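Local coordinates for protein branched-chain-amino-acid aminotransferase (Pseudomonas aeruginosa, PDB 6NST) that probably catalyses the pyridoxal 5'-phosphate-dependent exchange of amino groups between leucine, isoleucine or valine and 2-oxoglutarate, at residues I220-N223 and T224-L228; K286-F289 and D290-G294; A298-E301 and W302-L305; R149-V152 and N153-M156. The protein carries 1 engineered substitution. All blocks are in the same frame, centred on the assembly; numbering follows the deposited sequence.

Interaction 1: I220-N223 and T224-L228. With SO4 (sulfate ion), chain G.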
# COMPACT_ATOMS: atom_id res chain seq x y z
N ILE A 220 7.09 8.06 -26.25
CA ILE A 220 7.61 9.03 -27.21
C ILE A 220 6.46 9.75 -27.91
O ILE A 220 6.53 10.96 -28.14
CB ILE A 220 8.54 8.33 -28.22
CG1 ILE A 220 9.80 7.83 -27.51
CG2 ILE A 220 8.90 9.27 -29.37
CD1 ILE A 220 10.78 7.13 -28.42
N THR A 221 5.38 9.03 -28.23
CA THR A 221 4.21 9.68 -28.82
C THR A 221 3.57 10.64 -27.83
O THR A 221 3.08 11.71 -28.23
CB THR A 221 3.20 8.62 -29.27
OG1 THR A 221 3.86 7.63 -30.06
CG2 THR A 221 2.10 9.27 -30.11
N ARG A 222 3.55 10.28 -26.55
CA ARG A 222 3.09 11.20 -25.52
C ARG A 222 3.96 12.46 -25.51
O ARG A 222 3.44 13.58 -25.37
CB ARG A 222 3.12 10.52 -24.16
CG ARG A 222 2.86 11.43 -22.98
CD ARG A 222 3.15 10.72 -21.67
NE ARG A 222 2.77 11.52 -20.51
CZ ARG A 222 3.55 12.44 -19.96
NH1 ARG A 222 4.75 12.69 -20.45
NH2 ARG A 222 3.11 13.12 -18.90
N ASN A 223 5.27 12.30 -25.67
CA ASN A 223 6.17 13.45 -25.67
C ASN A 223 5.93 14.34 -26.88
O ASN A 223 6.04 15.57 -26.79
CB ASN A 223 7.62 12.99 -25.61
CG ASN A 223 8.60 14.15 -25.58
OD1 ASN A 223 8.96 14.70 -26.62
ND2 ASN A 223 9.03 14.53 -24.38
N THR A 224 5.62 13.74 -28.03
CA THR A 224 5.33 14.53 -29.22
C THR A 224 4.04 15.32 -29.05
O THR A 224 3.93 16.46 -29.52
CB THR A 224 5.24 13.64 -30.46
OG1 THR A 224 4.13 12.74 -30.32
CG2 THR A 224 6.51 12.84 -30.63
N ILE A 225 3.04 14.73 -28.39
CA ILE A 225 1.77 15.43 -28.19
C ILE A 225 1.97 16.62 -27.26
O ILE A 225 1.38 17.69 -27.47
CB ILE A 225 0.69 14.46 -27.68
CG1 ILE A 225 -0.16 13.94 -28.84
CG2 ILE A 225 -0.21 15.13 -26.66
CD1 ILE A 225 0.61 13.16 -29.88
N LEU A 226 2.80 16.47 -26.23
CA LEU A 226 3.12 17.61 -25.36
C LEU A 226 3.75 18.74 -26.17
O LEU A 226 3.47 19.92 -25.93
CB LEU A 226 4.05 17.19 -24.22
CG LEU A 226 3.74 15.97 -23.34
CD1 LEU A 226 4.57 16.01 -22.07
CD2 LEU A 226 2.26 15.85 -23.02
N THR A 227 4.61 18.39 -27.12
CA THR A 227 5.20 19.39 -28.01
C THR A 227 4.14 20.00 -28.92
O THR A 227 4.07 21.23 -29.07
CB THR A 227 6.32 18.77 -28.83
OG1 THR A 227 7.33 18.25 -27.96
CG2 THR A 227 6.94 19.80 -29.76
N LEU A 228 3.32 19.16 -29.55
CA LEU A 228 2.31 19.66 -30.47
C LEU A 228 1.23 20.46 -29.74
O LEU A 228 0.75 21.47 -30.26
CB LEU A 228 1.68 18.49 -31.24
CG LEU A 228 2.56 17.76 -32.24
CD1 LEU A 228 1.80 16.60 -32.87
CD2 LEU A 228 3.08 18.70 -33.32
S SO4 G . 5.28 4.95 -27.46
O1 SO4 G . 6.65 5.34 -27.13
O2 SO4 G . 5.31 3.92 -28.49
O3 SO4 G . 4.61 4.44 -26.27
O4 SO4 G . 4.56 6.12 -27.96
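An anion-binding helix N-terminus is formed by the first turns of helix 220-231, where I220 and T221 present N-H groups to a sulfate while their carbonyls hold T224 and I225. I220 N donates to sulfate O1 at 2.9 Å, and T221 N reaches O4 at 3.0 Å. The hydroxyl of T221 lies beside its own backbone N (chi1 -50°), which lets OG1 donate to the same O4 at 2.7 Å; that sulfate oxygen is gripped twice by one residue. T257 OG1 and R61 NH2 also bind the ion. Behind it, T221 O accepts two bonds from the same face of its plane: I225 N at 3.0 Å, the regular helical partner, and T224 OG1 at 2.6 Å. The second requires the T224 hydroxyl to sit between backbone N and carbonyl carbon (chi1 64°), and it meets the carbonyl well bent, with a C=O...OG1 angle of 117°. Two residues on, N223 O is shared in another way, because T227 N and T227 OG1 come to it from opposite faces, the hydroxyl at 3.2 Å. R222 is extended from CG to NE and crosses L226 slantwise, NH1 3.7 Å from L226 CD1; its NH2 forms a salt bridge with E238 and also bonds to P211 O. Two backbone N-H groups, hydroxyls and an arginine round a tetrahedral anion resemble the cup that holds the cofactor phosphate in related class IV aminotransferases. The sulfate, probably a crystallisation component, may therefore occupy the site of that phosphate, and the helix dipole would be expected to strengthen its binding.

Interaction 2: K286-F289 and D290-G294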
# COMPACT_ATOMS: atom_id res chain seq x y z
N LYS A 286 -4.84 15.42 -36.12
CA LYS A 286 -4.43 15.99 -37.40
C LYS A 286 -2.98 16.44 -37.36
O LYS A 286 -2.20 16.15 -38.27
CB LYS A 286 -5.35 17.16 -37.76
CG LYS A 286 -4.92 17.94 -39.00
CD LYS A 286 -5.25 17.19 -40.27
CE LYS A 286 -4.99 18.05 -41.50
NZ LYS A 286 -5.71 19.35 -41.42
N ALA A 287 -2.59 17.14 -36.29
CA ALA A 287 -1.23 17.64 -36.18
C ALA A 287 -0.22 16.49 -36.12
O ALA A 287 0.87 16.59 -36.70
CB ALA A 287 -1.09 18.53 -34.94
N TYR A 288 -0.57 15.40 -35.44
CA TYR A 288 0.37 14.28 -35.35
C TYR A 288 0.49 13.56 -36.68
O TYR A 288 1.60 13.18 -37.09
CB TYR A 288 -0.07 13.31 -34.25
CG TYR A 288 0.86 12.13 -34.10
CD1 TYR A 288 2.06 12.24 -33.41
CD2 TYR A 288 0.55 10.90 -34.67
CE1 TYR A 288 2.92 11.16 -33.28
CE2 TYR A 288 1.40 9.81 -34.54
CZ TYR A 288 2.59 9.95 -33.85
OH TYR A 288 3.44 8.88 -33.72
N PHE A 289 -0.63 13.36 -37.39
CA PHE A 289 -0.57 12.70 -38.69
C PHE A 289 0.16 13.55 -39.72
O PHE A 289 0.92 13.03 -40.54
CB PHE A 289 -1.98 12.35 -39.17
CG PHE A 289 -2.50 11.05 -38.63
CD1 PHE A 289 -2.49 9.91 -39.41
CD2 PHE A 289 -3.00 10.97 -37.34
CE1 PHE A 289 -2.97 8.71 -38.92
CE2 PHE A 289 -3.48 9.77 -36.84
CZ PHE A 289 -3.47 8.65 -37.64
N ASP A 290 -0.07 14.87 -39.69
CA ASP A 290 0.66 15.76 -40.58
C ASP A 290 2.16 15.72 -40.30
O ASP A 290 2.97 15.83 -41.22
CB ASP A 290 0.15 17.19 -40.45
CG ASP A 290 -1.25 17.37 -41.00
OD1 ASP A 290 -1.74 16.44 -41.69
OD2 ASP A 290 -1.86 18.43 -40.75
N LEU A 291 2.53 15.56 -39.03
CA LEU A 291 3.95 15.56 -38.67
C LEU A 291 4.64 14.28 -39.13
O LEU A 291 5.70 14.33 -39.77
CB LEU A 291 4.09 15.73 -37.16
CG LEU A 291 5.52 15.78 -36.61
CD1 LEU A 291 6.23 17.04 -37.08
CD2 LEU A 291 5.51 15.69 -35.09
N VAL A 292 4.05 13.12 -38.83
CA VAL A 292 4.72 11.86 -39.12
C VAL A 292 4.74 11.58 -40.62
O VAL A 292 5.67 10.95 -41.13
CB VAL A 292 4.07 10.70 -38.34
CG1 VAL A 292 4.12 10.98 -36.85
CG2 VAL A 292 2.64 10.47 -38.80
N SER A 293 3.73 12.05 -41.36
CA SER A 293 3.64 11.80 -42.79
C SER A 293 4.33 12.86 -43.63
O SER A 293 4.32 12.75 -44.86
CB SER A 293 2.17 11.69 -43.22
OG SER A 293 1.51 12.94 -43.11
N GLY A 294 4.91 13.88 -43.01
CA GLY A 294 5.62 14.90 -43.75
C GLY A 294 4.76 15.92 -44.46
O GLY A 294 5.29 16.72 -45.24
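V292 sets its CG1 methyl over one face of the Y288 ring, one helical turn along helix 279-292. The methyl is 3.7 Å from the ring centroid and 20° off the ring normal, the geometry of a CH-pi contact. Its displacement is toward the phenol end, where CG1 comes within 3.5 Å of Y288 CZ. Across the helix from this apolar pair, K286 and D290 meet through methylene rather than ammonium: CE is 3.2 Å from D290 OD2, whereas NZ stays 4.0 Å away from that oxygen, beyond salt-bridge range. The lysine chain is bent at two of its torsions, and any attraction here is probably a general electrostatic one. The last turn is closed by S293. Its hydroxyl lies between backbone N and carbonyl carbon (chi1 68°) and curls back to give OG a 2.6 Å bond to F289 O. The same oxygen takes S293 N at 3.1 Å from the other face of its plane, so two donors from a single residue hold the carbonyl near the helix end. Beneath these side chains run the ordinary helical bonds, with D290 N donating to K286 O at 2.9 Å and V292 N to Y288 O at 3.0 Å. G294 follows with positive phi (77°), which turns the chain out of the helix. Further out, Y288 packs on T221, T224, I225 and L228 of helix 220-231, while L291 and V292 rest on F53 of strand 51-53. This last stretch of helix 279-292 is therefore wedged between the neighbouring helix and that strand of the antiparallel sheet.

Interaction 3: A298-E301 and W302-L305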
# COMPACT_ATOMS: atom_id res chain seq x y z
N ALA A 298 7.71 21.03 -40.65
CA ALA A 298 8.31 21.32 -39.35
C ALA A 298 8.89 20.05 -38.73
O ALA A 298 8.46 18.93 -39.03
CB ALA A 298 7.27 21.93 -38.42
N HIS A 299 9.87 20.25 -37.85
CA HIS A 299 10.55 19.16 -37.15
C HIS A 299 11.17 18.16 -38.14
O HIS A 299 10.85 16.97 -38.15
CB HIS A 299 9.60 18.45 -36.18
CG HIS A 299 9.07 19.33 -35.09
ND1 HIS A 299 9.77 19.60 -33.93
CD2 HIS A 299 7.90 20.00 -34.98
CE1 HIS A 299 9.06 20.40 -33.16
NE2 HIS A 299 7.92 20.66 -33.77
N ALA A 300 12.08 18.68 -38.97
CA ALA A 300 12.72 17.84 -39.98
C ALA A 300 13.62 16.78 -39.36
O ALA A 300 13.79 15.70 -39.93
CB ALA A 300 13.52 18.71 -40.96
N GLU A 301 14.20 17.07 -38.19
CA GLU A 301 15.04 16.10 -37.51
C GLU A 301 14.26 14.91 -36.98
O GLU A 301 14.87 13.90 -36.60
CB GLU A 301 15.80 16.77 -36.36
CG GLU A 301 14.93 17.24 -35.20
CD GLU A 301 14.17 18.52 -35.50
OE1 GLU A 301 14.40 19.11 -36.58
OE2 GLU A 301 13.34 18.93 -34.66
N TRP A 302 12.93 14.99 -36.94
CA TRP A 302 12.10 13.89 -36.48
C TRP A 302 11.70 12.94 -37.60
O TRP A 302 11.04 11.93 -37.33
CB TRP A 302 10.84 14.43 -35.78
CG TRP A 302 11.12 15.04 -34.43
CD1 TRP A 302 12.33 15.10 -33.79
CD2 TRP A 302 10.17 15.66 -33.56
NE1 TRP A 302 12.19 15.72 -32.58
CE2 TRP A 302 10.88 16.08 -32.41
CE3 TRP A 302 8.80 15.91 -33.64
CZ2 TRP A 302 10.25 16.73 -31.35
CZ3 TRP A 302 8.18 16.56 -32.58
CH2 TRP A 302 8.91 16.96 -31.45
N ARG A 303 12.09 13.22 -38.84
CA ARG A 303 11.80 12.36 -39.98
C ARG A 303 13.13 12.02 -40.66
O ARG A 303 13.71 12.85 -41.36
CB ARG A 303 10.84 13.03 -40.96
CG ARG A 303 9.45 13.26 -40.39
CD ARG A 303 8.56 13.98 -41.39
NE ARG A 303 9.08 15.31 -41.71
CZ ARG A 303 8.80 16.41 -41.02
NH1 ARG A 303 8.00 16.34 -39.97
NH2 ARG A 303 9.32 17.57 -41.38
N THR A 304 13.60 10.79 -40.45
CA THR A 304 14.87 10.33 -41.00
C THR A 304 14.59 9.49 -42.24
O THR A 304 14.02 8.40 -42.13
CB THR A 304 15.65 9.54 -39.95
OG1 THR A 304 15.92 10.38 -38.82
CG2 THR A 304 16.97 9.05 -40.53
N LEU A 305 14.98 10.00 -43.40
CA LEU A 305 14.77 9.29 -44.65
C LEU A 305 15.45 7.92 -44.61
O LEU A 305 16.52 7.76 -44.02
CB LEU A 305 15.31 10.10 -45.83
CG LEU A 305 14.57 11.41 -46.13
CD1 LEU A 305 15.20 12.12 -47.33
CD2 LEU A 305 13.10 11.12 -46.39
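The imidazole of H299 and the indole of W302 lie in an offset stack, with 4.1 Å between the centroids of the imidazole and the six-membered ring and 14° between their planes. Both side chains place CG beside the backbone N, anti to the carbonyl carbon (chi1 -62° for H299 and -72° for W302), and with this common torsion the two rings run the same way. H299 ND1 lies over one face of the indole, displaced toward its rim, and H299 NE2 is bonded to E231, which fixes the outer end of the imidazole. E301 approaches the same face of the indole: with CG between its own backbone N and carbonyl carbon and a bend at chi2, the chain folds back until OE2 is 4.0 Å from W302 NE1. R303 takes a different course. A kink at chi3 returns its guanidinium end-on to A298 O, which receives both NH1 and NH2 at 2.8 Å. That oxygen is close to the guanidinium plane; NH1 is nearly in line with the carbonyl, whereas NH2 sits above the carbonyl plane. NH1 has a second acceptor in L291 O. H299 O also lies over one face of the guanidinium, without bonding to it. The turn itself is tied by W302 N to H299 O at 3.1 Å and R303 N to A300 O at 3.2 Å. Beyond it, W302 makes a cation-pi contact with R54 and touches F53, T227 and L291, so this turn joins helices 220-231 and 279-292 to strand 303-305, which within this chain is the edge strand, next to strand 51-53.

Interaction 4: R149-V152 and N153-M156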
# COMPACT_ATOMS: atom_id res chain seq x y z
N ARG A 149 -1.55 -2.06 -12.80
CA ARG A 149 -0.40 -1.76 -13.63
C ARG A 149 0.90 -1.94 -12.84
O ARG A 149 0.89 -2.06 -11.61
CB ARG A 149 -0.51 -0.34 -14.20
CG ARG A 149 0.37 -0.05 -15.41
CD ARG A 149 0.24 -1.12 -16.49
NE ARG A 149 1.00 -0.78 -17.69
CZ ARG A 149 1.10 -1.57 -18.76
NH1 ARG A 149 0.49 -2.74 -18.78
NH2 ARG A 149 1.81 -1.18 -19.81
N HIS A 150 2.02 -1.96 -13.56
CA HIS A 150 3.31 -2.28 -12.97
C HIS A 150 3.66 -1.34 -11.82
O HIS A 150 3.30 -0.17 -11.81
CB HIS A 150 4.40 -2.22 -14.04
CG HIS A 150 4.41 -3.39 -14.97
ND1 HIS A 150 4.75 -4.66 -14.56
CD2 HIS A 150 4.12 -3.49 -16.29
CE1 HIS A 150 4.67 -5.49 -15.58
NE2 HIS A 150 4.29 -4.80 -16.65
N HIS A 151 4.39 -1.89 -10.85
CA HIS A 151 4.83 -1.17 -9.66
C HIS A 151 6.25 -0.66 -9.88
O HIS A 151 7.12 -1.42 -10.32
CB HIS A 151 4.76 -2.09 -8.44
CG HIS A 151 5.06 -1.41 -7.14
ND1 HIS A 151 6.35 -1.11 -6.74
CD2 HIS A 151 4.25 -1.01 -6.13
CE1 HIS A 151 6.31 -0.54 -5.55
NE2 HIS A 151 5.05 -0.47 -5.16
N VAL A 152 6.48 0.62 -9.56
CA VAL A 152 7.73 1.28 -9.91
C VAL A 152 8.95 0.65 -9.26
O VAL A 152 10.08 0.90 -9.70
CB VAL A 152 7.67 2.78 -9.56
CG1 VAL A 152 6.60 3.47 -10.38
CG2 VAL A 152 7.42 2.96 -8.07
N ASN A 153 8.77 -0.15 -8.21
CA ASN A 153 9.88 -0.83 -7.57
C ASN A 153 9.85 -2.34 -7.76
O ASN A 153 10.68 -3.04 -7.17
CB ASN A 153 9.93 -0.49 -6.08
CG ASN A 153 11.28 -0.80 -5.46
OD1 ASN A 153 12.30 -0.81 -6.15
ND2 ASN A 153 11.30 -1.08 -4.16
N ILE A 154 8.91 -2.86 -8.54
CA ILE A 154 8.89 -4.27 -8.90
C ILE A 154 9.43 -4.48 -10.31
O ILE A 154 10.29 -5.33 -10.53
CB ILE A 154 7.46 -4.84 -8.76
CG1 ILE A 154 7.01 -4.75 -7.30
CG2 ILE A 154 7.41 -6.27 -9.26
CD1 ILE A 154 5.60 -5.27 -7.06
N SER A 155 8.94 -3.70 -11.27
CA SER A 155 9.49 -3.69 -12.61
C SER A 155 9.96 -2.28 -12.94
O SER A 155 9.50 -1.30 -12.36
CB SER A 155 8.47 -4.17 -13.64
OG SER A 155 7.31 -3.36 -13.64
N MET A 156 10.91 -2.20 -13.87
CA MET A 156 11.53 -0.93 -14.23
C MET A 156 10.65 -0.25 -15.27
O MET A 156 10.76 -0.52 -16.47
CB MET A 156 12.95 -1.18 -14.73
CG MET A 156 13.84 -1.89 -13.71
SD MET A 156 14.09 -0.96 -12.18
CE MET A 156 12.91 -1.73 -11.07
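N153 opens the second segment by donating its backbone N to H151 ND1 at 3.0 Å. The donor is tilted 26° from the imidazole plane, and its direction shows ND1 acting as an acceptor. H151 CG is anti to its backbone N (chi1 -174°), which swings the ring forward alongside N153, with CE1 3.7 Å from N153 CB. The N153 amide leads elsewhere: OD1 is bonded to R243 of the third subunit and ND2 to S146 O of the second. I154 follows, giving N to H151 O at 2.9 Å from above the carbonyl plane, while CD1 packs 3.6 Å from H151 CB. This bond closes a type I beta turn over H151-I154, and S155 N adds a second donor to the same oxygen at 3.1 Å, close to the carbonyl direction. S155 OG then lies 3.0 Å from H150 ND1, and H150 NE2 donates to A164 O. At M156 the bent side chain brings CE back to about 4.1 Å from V152 O. The loop connects strand 140-145 to helix 166-177: R149 holds E194 of strand 192-195 and S168 of the helix, while residues between H151 and M156 pack against two neighbouring subunits.

Along the chain interaction 4 comes first, then interactions 1, 2 and 3 in series. The last three form one continuous patch. Helices 220-231 and 279-292 touch, the centres of interactions 1 and 2 lying 12 Å apart. Interaction 3, its centre 11 Å from that of interaction 2 and 14 Å from that of interaction 1, closes the patch, because the turn at 298-305 packs on both helices. The C-terminal strand 303-305 is thereby tied to the helix that receives the sulfate. Interaction 4 stands apart, its centre 23 Å from that of interaction 1 and 33 Å from those of interactions 2 and 3, facing neighbouring subunits instead.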